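Local coordinates for 450aa long hypothetical fmu protein (Pyrococcus horikoshii, PDB 2YXL) that probably methylates cytosine at carbon 5 in RNA as an archaeal RsmB/NOP-family enzyme, and binds the S-adenosylmethionine analogue sinefungin, at residues 275-281 and 307-311; 290-294 and 315-319. The contacts are given in a common frame with arbitrary orientation. Residue numbers count along the deposited sequence, not the author numbering.

Contact 1 (275-281 and 307-311); sequences THLAELM and MGIKI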
ATOM      1  N   THR A 275      14.427   7.362   5.729  1.00 40.28           N
ATOM      2  CA  THR A 275      15.629   6.534   5.695  1.00 40.40           C
ATOM      3  C   THR A 275      16.401   6.716   4.376  1.00 40.27           C
ATOM      4  O   THR A 275      17.624   6.571   4.339  1.00 40.30           O
ATOM      5  CB  THR A 275      15.311   5.039   5.995  1.00 40.49           C
ATOM      6  OG1 THR A 275      16.493   4.377   6.459  1.00 41.33           O
ATOM      7  CG2 THR A 275      14.765   4.314   4.771  1.00 40.25           C
ATOM      8  N   HIS A 276      15.676   7.054   3.309  1.00 40.12           N
ATOM      9  CA  HIS A 276      16.265   7.353   2.003  1.00 39.91           C
ATOM     10  C   HIS A 276      16.934   8.733   1.997  1.00 39.81           C
ATOM     11  O   HIS A 276      17.999   8.910   1.404  1.00 39.69           O
ATOM     12  CB  HIS A 276      15.188   7.263   0.916  1.00 39.94           C
ATOM     13  CG  HIS A 276      15.721   7.206  -0.484  1.00 40.16           C
ATOM     14  ND1 HIS A 276      17.029   6.885  -0.778  1.00 40.95           N
ATOM     15  CD2 HIS A 276      15.104   7.390  -1.676  1.00 40.21           C
ATOM     16  CE1 HIS A 276      17.201   6.900  -2.089  1.00 40.97           C
ATOM     17  NE2 HIS A 276      16.047   7.201  -2.656  1.00 40.72           N
ATOM     18  N   LEU A 277      16.307   9.702   2.667  1.00 39.79           N
ATOM     19  CA  LEU A 277      16.862  11.053   2.792  1.00 39.61           C
ATOM     20  C   LEU A 277      18.229  11.019   3.472  1.00 39.58           C
ATOM     21  O   LEU A 277      19.146  11.737   3.070  1.00 39.66           O
ATOM     22  CB  LEU A 277      15.911  11.970   3.571  1.00 39.67           C
ATOM     23  CG  LEU A 277      14.533  12.340   3.005  1.00 39.53           C
ATOM     24  CD1 LEU A 277      13.660  12.927   4.106  1.00 39.64           C
ATOM     25  CD2 LEU A 277      14.624  13.308   1.831  1.00 39.26           C
ATOM     26  N   ALA A 278      18.356  10.166   4.489  1.00 39.42           N
ATOM     27  CA  ALA A 278      19.613   9.977   5.214  1.00 39.27           C
ATOM     28  C   ALA A 278      20.735   9.402   4.339  1.00 39.12           C
ATOM     29  O   ALA A 278      21.905   9.753   4.521  1.00 39.17           O
ATOM     30  CB  ALA A 278      19.388   9.103   6.431  1.00 39.26           C
ATOM     31  N   GLU A 279      20.375   8.524   3.401  1.00 38.96           N
ATOM     32  CA  GLU A 279      21.326   7.967   2.435  1.00 38.82           C
ATOM     33  C   GLU A 279      21.892   9.059   1.538  1.00 38.50           C
ATOM     34  O   GLU A 279      23.098   9.115   1.300  1.00 38.47           O
ATOM     35  CB  GLU A 279      20.663   6.906   1.553  1.00 38.85           C
ATOM     36  CG  GLU A 279      20.289   5.615   2.256  1.00 39.16           C
ATOM     37  CD  GLU A 279      19.908   4.511   1.279  1.00 39.30           C
ATOM     38  OE1 GLU A 279      20.683   4.244   0.330  1.00 40.30           O
ATOM     39  OE2 GLU A 279      18.839   3.899   1.467  1.00 39.20           O
ATOM     40  N   LEU A 280      21.005   9.921   1.045  1.00 38.22           N
ATOM     41  CA  LEU A 280      21.380  11.028   0.167  1.00 37.94           C
ATOM     42  C   LEU A 280      22.211  12.090   0.882  1.00 37.79           C
ATOM     43  O   LEU A 280      23.028  12.769   0.261  1.00 37.79           O
ATOM     44  CB  LEU A 280      20.132  11.660  -0.449  1.00 37.86           C
ATOM     45  CG  LEU A 280      19.353  10.783  -1.431  1.00 37.62           C
ATOM     46  CD1 LEU A 280      17.960  11.340  -1.642  1.00 36.86           C
ATOM     47  CD2 LEU A 280      20.104  10.653  -2.760  1.00 37.08           C
ATOM     48  N   MET A 281      21.990  12.226   2.187  1.00 37.65           N
ATOM     49  CA  MET A 281      22.766  13.139   3.025  1.00 37.47           C
ATOM     50  C   MET A 281      24.024  12.446   3.539  1.00 37.28           C
ATOM     51  O   MET A 281      24.799  13.034   4.298  1.00 37.23           O
ATOM     52  CB  MET A 281      21.916  13.638   4.196  1.00 37.50           C
ATOM     53  CG  MET A 281      20.744  14.514   3.782  1.00 37.47           C
ATOM     54  SD  MET A 281      19.385  14.514   4.969  1.00 37.59           S
ATOM     55  CE  MET A 281      20.050  15.556   6.272  1.00 36.89           C
ATOM     56  N   MET A 307      19.568  -0.022   9.877  1.00 29.27           N
ATOM     57  CA  MET A 307      20.138   0.465   8.620  1.00 29.14           C
ATOM     58  C   MET A 307      21.338   1.395   8.834  1.00 29.05           C
ATOM     59  O   MET A 307      21.891   1.943   7.874  1.00 29.04           O
ATOM     60  CB  MET A 307      19.062   1.153   7.775  1.00 29.14           C
ATOM     61  CG  MET A 307      17.977   0.207   7.274  1.00 29.11           C
ATOM     62  SD  MET A 307      16.597   1.049   6.478  1.00 29.21           S
ATOM     63  CE  MET A 307      17.330   1.517   4.910  1.00 29.42           C
ATOM     64  N   GLY A 308      21.739   1.566  10.094  1.00 28.93           N
ATOM     65  CA  GLY A 308      22.923   2.351  10.442  1.00 28.68           C
ATOM     66  C   GLY A 308      22.757   3.858  10.354  1.00 28.51           C
ATOM     67  O   GLY A 308      23.749   4.593  10.329  1.00 28.51           O
ATOM     68  N   ILE A 309      21.510   4.319  10.303  1.00 28.32           N
ATOM     69  CA  ILE A 309      21.203   5.750  10.317  1.00 28.13           C
ATOM     70  C   ILE A 309      21.431   6.299  11.729  1.00 27.90           C
ATOM     71  O   ILE A 309      21.094   5.644  12.718  1.00 27.88           O
ATOM     72  CB  ILE A 309      19.737   6.039   9.884  1.00 28.23           C
ATOM     73  CG1 ILE A 309      19.311   5.180   8.674  1.00 28.23           C
ATOM     74  CG2 ILE A 309      19.519   7.538   9.658  1.00 28.20           C
ATOM     75  CD1 ILE A 309      20.051   5.457   7.368  1.00 28.60           C
ATOM     76  N   LYS A 310      22.003   7.499  11.812  1.00 27.60           N
ATOM     77  CA  LYS A 310      22.344   8.102  13.102  1.00 27.30           C
ATOM     78  C   LYS A 310      22.018   9.598  13.218  1.00 27.00           C
ATOM     79  O   LYS A 310      22.313  10.226  14.238  1.00 26.98           O
ATOM     80  CB  LYS A 310      23.819   7.835  13.444  1.00 27.33           C
ATOM     81  CG  LYS A 310      24.817   8.271  12.380  1.00 27.32           C
ATOM     82  CD  LYS A 310      26.234   7.883  12.773  1.00 27.37           C
ATOM     83  CE  LYS A 310      27.246   8.351  11.739  1.00 27.51           C
ATOM     84  NZ  LYS A 310      28.640   8.042  12.160  1.00 27.28           N
ATOM     85  N   ILE A 311      21.396  10.156  12.182  1.00 26.60           N
ATOM     86  CA  ILE A 311      21.109  11.593  12.133  1.00 26.20           C
ATOM     87  C   ILE A 311      19.618  11.927  12.246  1.00 26.00           C
ATOM     88  O   ILE A 311      19.216  13.077  12.046  1.00 25.95           O
ATOM     89  CB  ILE A 311      21.680  12.249  10.848  1.00 26.23           C
ATOM     90  CG1 ILE A 311      21.040  11.638   9.595  1.00 26.12           C
ATOM     91  CG2 ILE A 311      23.206  12.139  10.822  1.00 26.02           C
ATOM     92  CD1 ILE A 311      21.034  12.559   8.395  1.00 26.25           C
TER
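Residues 275-280 are the C-terminal part of helix 272-280, with Leu280 N to His276 O at 3.2 Å; Met281, the first residue beyond it, still bonds through N to Leu277 O at 3.0 Å. Segment 307-311 is the irregular link from helix 294-306 to strand 312-315. The two backbones come closest at Ala278 and Ile309, whose CA atoms are 6.8 Å apart. This is packing within the Rossmann-like fold of class I methyltransferases, between the helix after the first strand and the end of the next crossover. A Schellman motif terminates helix 294-306 at Gly308, with a phi of 75°; on its two sides Met307 and then Ile309 and Ile311 point CA-to-CB toward 275-281. Their side chains meet Thr275 and Ala278 on one helix face, continued by Met281 at the same three-residue spacing. The small Ala278 lets both isoleucines approach, its CB lying 3.6 Å from Ile309 CG2 and 4.3 Å from Ile311 CD1. Glu279 passes beside this apolar patch, and its carboxylate is held by Thr193 and Arg190. About 289 Å² is buried in total. At one end Thr275 OG1 lies 3.3 Å from Met307 SD; at the other, Met281 CE sits 3.8 Å from Ile311 CD1.

Contact 2 (290-294 and 315-319); sequences FDVDK and LVKDA. With SFG (sinefungin), chain B.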
ATOM      1  N   PHE A 290       8.453  13.480  12.069  1.00 27.93           N
ATOM      2  CA  PHE A 290       7.184  13.598  12.785  1.00 28.03           C
ATOM      3  C   PHE A 290       6.184  12.527  12.366  1.00 28.18           C
ATOM      4  O   PHE A 290       6.045  12.231  11.177  1.00 28.18           O
ATOM      5  CB  PHE A 290       6.563  14.978  12.547  1.00 28.00           C
ATOM      6  CG  PHE A 290       7.338  16.113  13.155  1.00 28.01           C
ATOM      7  CD1 PHE A 290       8.359  16.739  12.444  1.00 27.97           C
ATOM      8  CD2 PHE A 290       7.037  16.567  14.435  1.00 28.00           C
ATOM      9  CE1 PHE A 290       9.076  17.794  13.002  1.00 27.97           C
ATOM     10  CE2 PHE A 290       7.749  17.623  15.003  1.00 27.95           C
ATOM     11  CZ  PHE A 290       8.770  18.236  14.284  1.00 27.90           C
ATOM     12  N   ASP A 291       5.491  11.955  13.351  1.00 28.38           N
ATOM     13  CA  ASP A 291       4.361  11.052  13.108  1.00 28.61           C
ATOM     14  C   ASP A 291       3.498  10.879  14.359  1.00 28.82           C
ATOM     15  O   ASP A 291       4.019  10.651  15.454  1.00 28.81           O
ATOM     16  CB  ASP A 291       4.833   9.688  12.595  1.00 28.54           C
ATOM     17  CG  ASP A 291       3.763   8.966  11.798  1.00 28.53           C
ATOM     18  OD1 ASP A 291       3.911   8.881  10.562  1.00 28.49           O
ATOM     19  OD2 ASP A 291       2.773   8.493  12.401  1.00 28.41           O
ATOM     20  N   VAL A 292       2.181  10.978  14.186  1.00 29.08           N
ATOM     21  CA  VAL A 292       1.234  10.854  15.303  1.00 29.44           C
ATOM     22  C   VAL A 292       1.081   9.418  15.805  1.00 29.75           C
ATOM     23  O   VAL A 292       0.713   9.195  16.961  1.00 29.78           O
ATOM     24  CB  VAL A 292      -0.170  11.435  14.964  1.00 29.38           C
ATOM     25  CG1 VAL A 292      -0.134  12.954  14.952  1.00 29.33           C
ATOM     26  CG2 VAL A 292      -0.705  10.882  13.640  1.00 29.22           C
ATOM     27  N   ASP A 293       1.368   8.455  14.932  1.00 30.15           N
ATOM     28  CA  ASP A 293       1.209   7.042  15.257  1.00 30.56           C
ATOM     29  C   ASP A 293       2.461   6.492  15.936  1.00 30.64           C
ATOM     30  O   ASP A 293       3.526   6.402  15.320  1.00 30.68           O
ATOM     31  CB  ASP A 293       0.868   6.242  13.996  1.00 30.68           C
ATOM     32  CG  ASP A 293       0.235   4.900  14.310  1.00 31.28           C
ATOM     33  OD1 ASP A 293       0.971   3.970  14.706  1.00 31.86           O
ATOM     34  OD2 ASP A 293      -0.998   4.770  14.149  1.00 32.04           O
ATOM     35  N   LYS A 294       2.317   6.132  17.210  1.00 30.84           N
ATOM     36  CA  LYS A 294       3.413   5.605  18.025  1.00 31.01           C
ATOM     37  C   LYS A 294       3.844   4.213  17.555  1.00 31.13           C
ATOM     38  O   LYS A 294       5.026   3.867  17.618  1.00 31.14           O
ATOM     39  CB  LYS A 294       2.993   5.562  19.504  1.00 31.02           C
ATOM     40  CG  LYS A 294       4.119   5.268  20.505  1.00 31.05           C
ATOM     41  CD  LYS A 294       4.863   6.529  20.957  1.00 31.00           C
ATOM     42  CE  LYS A 294       4.275   7.129  22.238  1.00 30.79           C
ATOM     43  NZ  LYS A 294       2.973   7.826  22.025  1.00 30.52           N
ATOM     44  N   LEU A 315      10.106  12.303  16.469  1.00 23.95           N
ATOM     45  CA  LEU A 315       9.212  13.090  17.311  1.00 23.77           C
ATOM     46  C   LEU A 315       7.752  12.680  17.127  1.00 23.69           C
ATOM     47  O   LEU A 315       7.125  13.002  16.114  1.00 23.66           O
ATOM     48  CB  LEU A 315       9.394  14.589  17.038  1.00 23.78           C
ATOM     49  CG  LEU A 315      10.660  15.270  17.571  1.00 23.69           C
ATOM     50  CD1 LEU A 315      10.951  16.541  16.792  1.00 23.64           C
ATOM     51  CD2 LEU A 315      10.552  15.561  19.065  1.00 23.67           C
ATOM     52  N   VAL A 316       7.221  11.970  18.121  1.00 23.56           N
ATOM     53  CA  VAL A 316       5.838  11.497  18.099  1.00 23.41           C
ATOM     54  C   VAL A 316       4.889  12.634  18.492  1.00 23.35           C
ATOM     55  O   VAL A 316       4.357  12.667  19.605  1.00 23.41           O
ATOM     56  CB  VAL A 316       5.630  10.265  19.025  1.00 23.41           C
ATOM     57  CG1 VAL A 316       4.294   9.587  18.733  1.00 23.44           C
ATOM     58  CG2 VAL A 316       6.775   9.269  18.870  1.00 23.27           C
ATOM     59  N   LYS A 317       4.699  13.572  17.568  1.00 23.24           N
ATOM     60  CA  LYS A 317       3.842  14.734  17.792  1.00 23.13           C
ATOM     61  C   LYS A 317       3.034  15.078  16.546  1.00 22.99           C
ATOM     62  O   LYS A 317       3.340  14.610  15.447  1.00 23.01           O
ATOM     63  CB  LYS A 317       4.674  15.951  18.226  1.00 23.19           C
ATOM     64  CG  LYS A 317       4.959  16.039  19.726  1.00 23.35           C
ATOM     65  CD  LYS A 317       6.316  15.441  20.091  1.00 23.50           C
ATOM     66  CE  LYS A 317       6.484  15.304  21.601  1.00 23.48           C
ATOM     67  NZ  LYS A 317       6.580  16.619  22.297  1.00 23.47           N
ATOM     68  N   ASP A 318       1.998  15.895  16.730  1.00 22.83           N
ATOM     69  CA  ASP A 318       1.212  16.431  15.626  1.00 22.68           C
ATOM     70  C   ASP A 318       2.095  17.342  14.778  1.00 22.65           C
ATOM     71  O   ASP A 318       2.811  18.192  15.309  1.00 22.64           O
ATOM     72  CB  ASP A 318       0.001  17.202  16.164  1.00 22.67           C
ATOM     73  CG  ASP A 318      -1.034  17.504  15.092  1.00 22.51           C
ATOM     74  OD1 ASP A 318      -0.655  17.821  13.947  1.00 22.42           O
ATOM     75  OD2 ASP A 318      -2.242  17.435  15.403  1.00 22.63           O
ATOM     76  N   ALA A 319       2.043  17.153  13.462  1.00 22.61           N
ATOM     77  CA  ALA A 319       2.909  17.892  12.542  1.00 22.58           C
ATOM     78  C   ALA A 319       2.366  19.274  12.172  1.00 22.53           C
ATOM     79  O   ALA A 319       3.044  20.045  11.490  1.00 22.40           O
ATOM     80  CB  ALA A 319       3.190  17.068  11.295  1.00 22.57           C
TER
HETATM   81  N   SFG B5748       6.469   9.070   4.391  1.00 75.25           N
HETATM   82  CA  SFG B5748       6.190   7.733   4.947  1.00 75.30           C
HETATM   83  C   SFG B5748       7.149   6.693   4.331  1.00 75.22           C
HETATM   84  O   SFG B5748       7.359   5.650   4.986  1.00 75.22           O
HETATM   85  OXT SFG B5748       7.664   6.965   3.226  1.00 75.15           O
HETATM   86  CB  SFG B5748       4.715   7.354   4.708  1.00 75.33           C
HETATM   87  CG  SFG B5748       3.768   8.291   5.481  1.00 75.63           C
HETATM   88  CD  SFG B5748       2.290   7.896   5.343  1.00 76.08           C
HETATM   89  NE  SFG B5748       1.895   8.025   3.934  1.00 76.02           N
HETATM   90  C5' SFG B5748       1.357   8.812   6.168  1.00 77.17           C
HETATM   91  C4' SFG B5748       1.753   8.960   7.659  1.00 77.98           C
HETATM   92  O4' SFG B5748       1.265  10.258   8.073  1.00 78.53           O
HETATM   93  C3' SFG B5748       1.073   7.948   8.598  1.00 78.30           C
HETATM   94  O3' SFG B5748       2.087   7.201   9.284  1.00 77.81           O
HETATM   95  C2' SFG B5748       0.276   8.815   9.585  1.00 78.74           C
HETATM   96  O2' SFG B5748       0.372   8.306  10.921  1.00 78.56           O
HETATM   97  C1' SFG B5748       1.016  10.145   9.487  1.00 79.37           C
HETATM   98  N9  SFG B5748       0.226  11.335   9.919  1.00 79.66           N
HETATM   99  C8  SFG B5748      -1.043  11.607   9.606  1.00 79.80           C
HETATM  100  N7  SFG B5748      -1.404  12.764  10.161  1.00 79.87           N
HETATM  101  C5  SFG B5748      -0.359  13.235  10.834  1.00 79.96           C
HETATM  102  C6  SFG B5748      -0.138  14.377  11.601  1.00 79.83           C
HETATM  103  N6  SFG B5748      -1.104  15.275  11.779  1.00 79.71           N
HETATM  104  N1  SFG B5748       1.071  14.561  12.162  1.00 79.73           N
HETATM  105  C2  SFG B5748       2.042  13.673  11.992  1.00 79.81           C
HETATM  106  N3  SFG B5748       1.862  12.575  11.268  1.00 79.86           N
HETATM  107  C4  SFG B5748       0.679  12.329  10.678  1.00 79.86           C
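Two neighbouring strand ends run on side by side into loops that both bind sinefungin, 290-294 gripping the ribose and 315-319 meeting the adenine. In the Rossmann-like methyltransferase fold, these are the carboxyl ends of parallel strands 286-290 and 312-315. Phe290 and Leu315 form a parallel bridge, with CA atoms 5.0 Å apart; the one hydrogen bond between the segments, Asp291 N to Leu315 O, is weak at 3.4 Å. CA-H...O contacts supplement it, Phe290 CA to Leu315 O at 3.4 Å and Val316 CA to Asp291 O at 3.3 Å. Val316 then centres an inverse gamma turn, in which Leu315 O also accepts a weak bond from Lys317 N at 2.9 Å. On the sheet face shared by Phe290 and Leu315, ring atom CZ of Phe290 reaches Leu315 CD1 at 3.7 Å. Beyond the strand, Lys294 CD rests 3.8 Å from Val316 CG1.

Asp291 is the acidic residue after the second strand that grips the ribose, as is usual in this superfamily: its OD1 and OD2 each accept from a sugar hydroxyl, O3' and O2' respectively, at 2.8 Å. An Asx turn orients the carboxylate, Asp291 OD2 accepting from Asp293 N at 2.9 Å, while OD1 also accepts from Ala269 N. Asp318, salt-bridged to Arg320, accepts at OD1 a weak hydrogen bond from sinefungin N6 at 3.4 Å. A shorter bond to the base comes from the backbone: Ala319 N donates to sinefungin N1 at 3.1 Å.

Overall arrangement
After the N-terminal helices and the four-stranded antiparallel sheet, the chain reaches helix 272-280 (first segment of contact 1), runs through strand 286-290 into the loop 290-294 (first segment of contact 2), follows helix 294-306, and returns at 307-311 to close contact 1. Strand 312-315 then leads to 315-319, which closes contact 2. The segments alternate, so the two closures cross, spanning 25 and 20 intervening residues. Helix 294-306 is the beta-alpha-beta connection between the parallel strands 286-290 and 312-315. Contact 1 ties the exit of helix 294-306 to the preceding helix, and contact 2 joins the carboxyl ends of the two strands, at the sinefungin pocket. The contact centres lie about 19 Å apart.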